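Local coordinates for haloacid dehalogenase domain protein hydrolase (PDB 4OVY) that is probably a hydrolase of the haloacid dehalogenase family, perhaps a phosphatase, and binds a calcium ion, at residues E101-F115 with R195-L207. Sequence-based numbering, arbitrary orientation.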
# COMPACT_ATOMS: atom_id res chain seq x y z
N GLU A 101 2.44 -17.62 -10.05
CA GLU A 101 1.48 -18.66 -10.42
C GLU A 101 1.80 -20.02 -9.79
O GLU A 101 0.90 -20.73 -9.35
CB GLU A 101 1.37 -18.81 -11.94
CG GLU A 101 0.66 -17.64 -12.60
CD GLU A 101 0.65 -17.70 -14.12
OE1 GLU A 101 1.62 -18.22 -14.72
OE2 GLU A 101 -0.32 -17.21 -14.71
N LEU A 102 3.09 -20.37 -9.74
CA LEU A 102 3.51 -21.62 -9.14
C LEU A 102 3.22 -21.61 -7.64
O LEU A 102 2.72 -22.60 -7.08
CB LEU A 102 5.00 -21.86 -9.40
CG LEU A 102 5.66 -23.09 -8.79
CD1 LEU A 102 4.95 -24.36 -9.23
CD2 LEU A 102 7.13 -23.15 -9.16
N THR A 103 3.51 -20.49 -6.98
CA THR A 103 3.24 -20.34 -5.56
C THR A 103 1.73 -20.33 -5.29
O THR A 103 1.26 -20.94 -4.33
CB THR A 103 3.90 -19.06 -5.01
OG1 THR A 103 5.30 -19.06 -5.35
CG2 THR A 103 3.74 -18.97 -3.52
N MSE A 104 0.99 -19.64 -6.16
CA MSE A 104 -0.47 -19.57 -6.10
C MSE A 104 -1.09 -20.95 -6.16
O MSE A 104 -1.95 -21.27 -5.35
CB MSE A 104 -0.97 -18.74 -7.29
CG MSE A 104 -2.49 -18.68 -7.45
SE MSE A 104 -2.92 -18.05 -9.27
CE MSE A 104 -2.48 -19.69 -10.29
N ALA A 105 -0.64 -21.77 -7.11
CA ALA A 105 -1.24 -23.08 -7.33
C ALA A 105 -0.97 -24.07 -6.19
O ALA A 105 -1.70 -25.04 -6.04
CB ALA A 105 -0.77 -23.67 -8.65
N THR A 106 0.07 -23.81 -5.40
CA THR A 106 0.51 -24.74 -4.37
C THR A 106 0.15 -24.32 -2.95
O THR A 106 0.39 -25.07 -2.01
CB THR A 106 2.04 -24.97 -4.45
OG1 THR A 106 2.74 -23.72 -4.48
CG2 THR A 106 2.38 -25.76 -5.71
N HIS A 107 -0.42 -23.13 -2.79
CA HIS A 107 -0.80 -22.63 -1.46
C HIS A 107 -2.19 -22.00 -1.38
O HIS A 107 -2.47 -21.22 -0.47
CB HIS A 107 0.24 -21.63 -0.99
CG HIS A 107 1.60 -22.23 -0.84
ND1 HIS A 107 2.46 -22.39 -1.90
CD2 HIS A 107 2.22 -22.75 0.24
CE1 HIS A 107 3.57 -22.97 -1.48
NE2 HIS A 107 3.45 -23.20 -0.18
N ALA A 108 -3.07 -22.33 -2.32
CA ALA A 108 -4.43 -21.81 -2.31
C ALA A 108 -5.25 -22.51 -1.23
O ALA A 108 -5.01 -23.68 -0.95
CB ALA A 108 -5.09 -22.01 -3.67
N GLY A 109 -6.18 -21.79 -0.63
CA GLY A 109 -7.09 -22.37 0.36
C GLY A 109 -6.62 -22.26 1.81
O GLY A 109 -7.39 -22.55 2.73
N MSE A 110 -5.37 -21.87 2.01
CA MSE A 110 -4.84 -21.66 3.36
C MSE A 110 -4.91 -20.20 3.69
O MSE A 110 -5.05 -19.35 2.80
CB MSE A 110 -3.42 -22.23 3.48
CG MSE A 110 -2.35 -21.39 2.80
SE MSE A 110 -0.55 -22.12 3.17
CE MSE A 110 -0.83 -23.92 2.41
N THR A 111 -4.80 -19.88 4.98
CA THR A 111 -4.84 -18.49 5.41
C THR A 111 -3.51 -17.80 5.19
O THR A 111 -2.48 -18.46 5.01
CB THR A 111 -5.22 -18.34 6.89
OG1 THR A 111 -4.18 -18.88 7.71
CG2 THR A 111 -6.54 -19.05 7.20
N ASP A 112 -3.54 -16.47 5.24
CA ASP A 112 -2.32 -15.66 5.22
C ASP A 112 -1.34 -16.06 6.33
O ASP A 112 -0.15 -16.20 6.08
CB ASP A 112 -2.66 -14.15 5.30
CG ASP A 112 -3.50 -13.77 6.53
OD1 ASP A 112 -4.20 -14.62 7.13
OD2 ASP A 112 -3.47 -12.59 6.90
N ASP A 113 -1.85 -16.27 7.53
CA ASP A 113 -1.01 -16.67 8.65
C ASP A 113 -0.39 -18.06 8.46
O ASP A 113 0.76 -18.29 8.84
CB ASP A 113 -1.80 -16.63 9.97
CG ASP A 113 -2.06 -15.21 10.45
OD1 ASP A 113 -1.50 -14.24 9.90
OD2 ASP A 113 -2.85 -15.06 11.40
N GLU A 114 -1.14 -18.98 7.87
CA GLU A 114 -0.62 -20.32 7.58
C GLU A 114 0.54 -20.23 6.59
O GLU A 114 1.59 -20.86 6.78
CB GLU A 114 -1.75 -21.24 7.09
CG GLU A 114 -2.66 -21.66 8.24
CD GLU A 114 -3.99 -22.28 7.85
OE1 GLU A 114 -4.42 -22.22 6.68
OE2 GLU A 114 -4.64 -22.84 8.76
N PHE A 115 0.36 -19.42 5.54
CA PHE A 115 1.41 -19.24 4.55
C PHE A 115 2.65 -18.59 5.17
O PHE A 115 3.77 -19.02 4.90
CB PHE A 115 0.90 -18.40 3.37
CG PHE A 115 1.90 -18.27 2.26
CD1 PHE A 115 2.17 -19.35 1.43
CD2 PHE A 115 2.59 -17.08 2.07
CE1 PHE A 115 3.11 -19.24 0.41
CE2 PHE A 115 3.52 -16.97 1.05
CZ PHE A 115 3.78 -18.04 0.22
N ARG A 195 -13.21 -18.61 10.32
CA ARG A 195 -12.96 -20.03 10.52
C ARG A 195 -12.93 -20.29 12.02
O ARG A 195 -12.10 -19.71 12.73
CB ARG A 195 -11.64 -20.43 9.88
CG ARG A 195 -11.71 -20.50 8.36
CD ARG A 195 -10.41 -21.01 7.77
NE ARG A 195 -10.46 -21.12 6.31
CZ ARG A 195 -9.51 -21.64 5.55
NH1 ARG A 195 -8.39 -22.13 6.09
NH2 ARG A 195 -9.67 -21.69 4.23
N ASP A 196 -13.85 -21.13 12.50
CA ASP A 196 -13.99 -21.38 13.94
C ASP A 196 -14.25 -20.08 14.70
O ASP A 196 -13.76 -19.90 15.81
CB ASP A 196 -12.75 -22.11 14.51
CG ASP A 196 -12.86 -23.61 14.45
OD1 ASP A 196 -13.47 -24.14 13.49
OD2 ASP A 196 -12.30 -24.29 15.35
N GLY A 197 -15.00 -19.17 14.09
CA GLY A 197 -15.30 -17.87 14.70
C GLY A 197 -14.18 -16.85 14.62
O GLY A 197 -14.32 -15.73 15.11
N LYS A 198 -13.07 -17.23 13.99
CA LYS A 198 -11.88 -16.38 13.90
C LYS A 198 -11.83 -15.71 12.52
O LYS A 198 -11.83 -16.40 11.50
CB LYS A 198 -10.63 -17.25 14.11
CG LYS A 198 -9.29 -16.61 13.80
CD LYS A 198 -8.16 -17.55 14.22
CE LYS A 198 -6.89 -17.30 13.43
NZ LYS A 198 -6.38 -15.92 13.61
N PRO A 199 -11.79 -14.36 12.47
CA PRO A 199 -11.66 -13.70 11.17
C PRO A 199 -10.29 -13.94 10.53
O PRO A 199 -9.25 -13.74 11.17
CB PRO A 199 -11.85 -12.21 11.50
CG PRO A 199 -12.51 -12.18 12.84
CD PRO A 199 -11.99 -13.39 13.56
N VAL A 200 -10.30 -14.38 9.27
CA VAL A 200 -9.07 -14.70 8.55
C VAL A 200 -9.14 -14.21 7.11
O VAL A 200 -10.23 -13.96 6.58
CB VAL A 200 -8.77 -16.21 8.53
CG1 VAL A 200 -8.67 -16.78 9.95
CG2 VAL A 200 -9.82 -16.98 7.73
N LEU A 201 -7.97 -14.08 6.49
CA LEU A 201 -7.88 -13.89 5.05
C LEU A 201 -7.35 -15.19 4.45
O LEU A 201 -6.33 -15.72 4.92
CB LEU A 201 -6.94 -12.74 4.67
CG LEU A 201 -7.46 -11.30 4.79
CD1 LEU A 201 -8.82 -11.11 4.12
CD2 LEU A 201 -7.52 -10.85 6.23
N VAL A 202 -8.04 -15.66 3.42
CA VAL A 202 -7.73 -16.92 2.76
C VAL A 202 -7.18 -16.65 1.37
O VAL A 202 -7.73 -15.83 0.62
CB VAL A 202 -9.00 -17.80 2.65
CG1 VAL A 202 -8.72 -19.09 1.89
CG2 VAL A 202 -9.54 -18.10 4.03
N ARG A 203 -6.10 -17.34 1.02
CA ARG A 203 -5.48 -17.22 -0.29
C ARG A 203 -6.31 -17.92 -1.37
O ARG A 203 -6.72 -19.07 -1.21
CB ARG A 203 -4.07 -17.82 -0.26
CG ARG A 203 -3.11 -17.13 0.69
CD ARG A 203 -1.83 -17.93 0.82
NE ARG A 203 -1.28 -18.26 -0.49
CZ ARG A 203 -0.41 -17.53 -1.17
NH1 ARG A 203 0.09 -16.40 -0.68
NH2 ARG A 203 -0.02 -17.95 -2.38
N LEU A 204 -6.53 -17.23 -2.48
CA LEU A 204 -7.26 -17.78 -3.62
C LEU A 204 -6.30 -18.25 -4.72
O LEU A 204 -5.14 -17.84 -4.76
CB LEU A 204 -8.22 -16.74 -4.18
CG LEU A 204 -9.23 -16.16 -3.19
CD1 LEU A 204 -10.11 -15.14 -3.90
CD2 LEU A 204 -10.07 -17.26 -2.56
N ALA A 205 -6.80 -19.11 -5.59
CA ALA A 205 -6.04 -19.58 -6.75
C ALA A 205 -6.28 -18.62 -7.91
O ALA A 205 -6.70 -19.01 -8.99
CB ALA A 205 -6.47 -21.00 -7.12
N GLU A 206 -6.00 -17.34 -7.66
CA GLU A 206 -6.26 -16.28 -8.61
C GLU A 206 -5.19 -15.22 -8.42
O GLU A 206 -4.90 -14.85 -7.29
CB GLU A 206 -7.65 -15.70 -8.34
CG GLU A 206 -8.32 -15.08 -9.53
CD GLU A 206 -9.68 -14.50 -9.18
OE1 GLU A 206 -10.32 -14.99 -8.22
OE2 GLU A 206 -10.10 -13.54 -9.87
N LEU A 207 -4.61 -14.75 -9.52
CA LEU A 207 -3.59 -13.70 -9.47
C LEU A 207 -4.24 -12.36 -9.13
O LEU A 207 -5.31 -12.03 -9.63
CB LEU A 207 -2.86 -13.55 -10.80
CG LEU A 207 -1.90 -14.66 -11.22
CD1 LEU A 207 -1.31 -14.31 -12.58
CD2 LEU A 207 -0.80 -14.86 -10.18
O HOH W 1 -2.77 -19.16 -3.62
O HOH W 2 -5.89 -14.29 9.01
O HOH W 3 -5.28 -16.20 11.01
O HOH W 4 -7.37 -22.35 8.69
O HOH W 5 -6.15 -24.02 5.79
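Thr111 and Val202 form a single beta bridge, their CA atoms 4.2 Å apart, where the chain from Gly109 to Asp112, leaving the type II turn His107-Met110, meets Leu201-Arg203 of strand 198-204. Arg203 is held at both ends of its backbone: Gly109 N donates to Arg203 O, and Arg203 N to Met110 O at 2.9 Å. Its side chain bends at chi3 (51°), which turns the guanidinium onto Phe115 with NE beside His107 O. The guanidinium lies flat on one face of the Phe115 ring, a cation-pi stack with centres 4.1 Å apart and NH1 over the middle of the ring. NE donates a bent hydrogen bond to His107 O at 3.2 Å, coming from above that carbonyl's plane. With an alanine at Arg203, the Phe115 ring would probably lose its cation and His107 O this donor.

Strand 198-204 pairs with strand 183-195 as a beta hairpin, closed by a type I' turn, and the contact joins this hairpin to helices 95-106 and 112-125, which probably belong to a cap inserted after the first core strand, as in HAD proteins with a C1 cap. Thr111 and Glu114 make a capping box on the second helix, while Asp112 N reaches Leu201 O at 2.9 Å. Arg195, salt-bridged to Glu193 through NE, sends NH2 to Gly109 O, and two waters link its NH1 to the Glu114 carboxylate. Where helix 95-106 meets Ala205-Leu207, SE of selenomethionine Met104 rests against Leu207 CD2 at 3.9 Å.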